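PDB 2WVQ: heterokaryon incompatibility protein s from Podospora anserina, which forms a prion and triggers a lethal reaction with het-S of incompatible cells, so that unlike strains cannot form viable heterokaryons. Local coordinates for residues E196-A199 against S200-L204. The protein carries 2 engineered substitutions. Sequence-based numbering, arbitrary orientation.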
loop_
_atom_site.group_PDB
_atom_site.type_symbol
_atom_site.label_atom_id
_atom_site.label_comp_id
_atom_site.label_asym_id
_atom_site.label_seq_id
_atom_site.Cartn_x
_atom_site.Cartn_y
_atom_site.Cartn_z
ATOM N N GLU A 196 -35.125 -4.028 8.823
ATOM C CA GLU A 196 -35.961 -4.666 9.841
ATOM C C GLU A 196 -35.748 -6.169 9.980
ATOM O O GLU A 196 -35.975 -6.746 11.065
ATOM C CB GLU A 196 -37.448 -4.369 9.584
ATOM C CG GLU A 196 -37.828 -2.885 9.672
ATOM C CD GLU A 196 -37.413 -2.213 10.995
ATOM O OE1 GLU A 196 -37.592 -0.972 11.118
ATOM O OE2 GLU A 196 -36.907 -2.913 11.909
ATOM N N ASP A 197 -35.319 -6.800 8.881
ATOM C CA ASP A 197 -35.292 -8.269 8.825
ATOM C C ASP A 197 -33.975 -8.832 9.365
ATOM O O ASP A 197 -32.880 -8.348 9.015
ATOM C CB ASP A 197 -35.554 -8.767 7.392
ATOM C CG ASP A 197 -34.628 -8.109 6.352
ATOM O OD1 ASP A 197 -34.109 -8.849 5.479
ATOM O OD2 ASP A 197 -34.427 -6.870 6.397
ATOM N N GLU A 198 -34.098 -9.848 10.224
ATOM C CA GLU A 198 -32.957 -10.541 10.820
ATOM C C GLU A 198 -31.935 -10.994 9.765
ATOM O O GLU A 198 -30.652 -10.838 10.016
ATOM C CB GLU A 198 -33.441 -11.740 11.632
ATOM C CG GLU A 198 -32.474 -12.209 12.708
ATOM C CD GLU A 198 -31.441 -13.202 12.179
ATOM O OE1 GLU A 198 -31.826 -14.356 11.877
ATOM O OE2 GLU A 198 -30.236 -12.821 12.060
ATOM N N ALA A 199 -32.431 -11.549 8.605
ATOM C CA ALA A 199 -31.538 -11.972 7.498
ATOM C C ALA A 199 -30.528 -10.909 7.201
ATOM O O ALA A 199 -29.314 -11.109 7.416
ATOM C CB ALA A 199 -32.346 -12.309 6.249
ATOM N N SER A 200 -31.014 -9.756 6.725
ATOM C CA SER A 200 -30.131 -8.668 6.311
ATOM C C SER A 200 -29.228 -8.143 7.433
ATOM O O SER A 200 -28.068 -7.749 7.167
ATOM C CB SER A 200 -30.947 -7.519 5.688
ATOM O OG SER A 200 -31.554 -7.931 4.468
ATOM N N LEU A 201 -29.731 -8.143 8.673
ATOM C CA LEU A 201 -28.964 -7.643 9.828
ATOM C C LEU A 201 -27.784 -8.552 10.214
ATOM O O LEU A 201 -26.702 -8.065 10.574
ATOM C CB LEU A 201 -29.869 -7.391 11.029
ATOM C CG LEU A 201 -30.910 -6.267 10.964
ATOM C CD1 LEU A 201 -32.032 -6.485 11.991
ATOM C CD2 LEU A 201 -30.284 -4.896 11.175
ATOM N N THR A 202 -27.996 -9.864 10.121
ATOM C CA THR A 202 -26.933 -10.862 10.332
ATOM C C THR A 202 -25.823 -10.694 9.305
ATOM O O THR A 202 -24.645 -10.821 9.635
ATOM C CB THR A 202 -27.473 -12.291 10.197
ATOM O OG1 THR A 202 -28.672 -12.400 10.960
ATOM C CG2 THR A 202 -26.445 -13.320 10.699
ATOM N N ILE A 203 -26.217 -10.414 8.066
ATOM C CA ILE A 203 -25.280 -10.150 6.963
ATOM C C ILE A 203 -24.381 -8.929 7.232
ATOM O O ILE A 203 -23.158 -8.974 7.006
ATOM C CB ILE A 203 -26.030 -10.024 5.586
ATOM C CG1 ILE A 203 -26.508 -11.408 5.121
ATOM C CG2 ILE A 203 -25.121 -9.332 4.500
ATOM C CD1 ILE A 203 -27.327 -11.389 3.843
ATOM N N LEU A 204 -24.980 -7.843 7.716
ATOM C CA LEU A 204 -24.210 -6.638 8.105
ATOM C C LEU A 204 -23.307 -6.901 9.325
ATOM O O LEU A 204 -22.146 -6.550 9.308
ATOM C CB LEU A 204 -25.151 -5.452 8.400
ATOM C CG LEU A 204 -26.005 -4.847 7.291
ATOM C CD1 LEU A 204 -26.903 -3.783 7.930
ATOM C CD2 LEU A 204 -25.120 -4.216 6.170
#
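The carboxylate of Asp-197 reaches Ser-200 at the start of helix 198-207. A chi1 of 52° sets CG close to both the backbone N and C of Asp-197, and this brings the carboxylate alongside Ser-200. Followed outward from CB, Asp-197 CG lies 3.6 Å from Ser-200 OG. OD1 then accepts the serine hydroxyl, with 2.9 Å between Asp-197 OD1 and Ser-200 OG; the hydroxyl arrives on the syn side, 26° out of the carboxylate plane. Asp-197 OD1 also takes a weak bond from Ser-200 N at 3.5 Å, while OD2 of Asp-197 rests 3.6 Å from Ser-200 CB. Asp-197 is thus the N-cap residue of this short helix in the globular HeLo domain, and the nearby helix N-terminus would be expected to favour its negative charge. Its carbonyl begins the main-chain pattern by accepting Leu-201 N, and Glu-198 O receives Thr-202 N at 2.8 Å. Leu-201 lies alongside the Asp-197 carbonyl, its CD1 3.6 Å from Asp-197 O, and packs against Ile-223 of helix 213-224. Ile-203 lays CG1 against Ala-199 O at 3.6 Å; it, Ala-199 and Ser-200 all touch Ile-125 of helix 124-140.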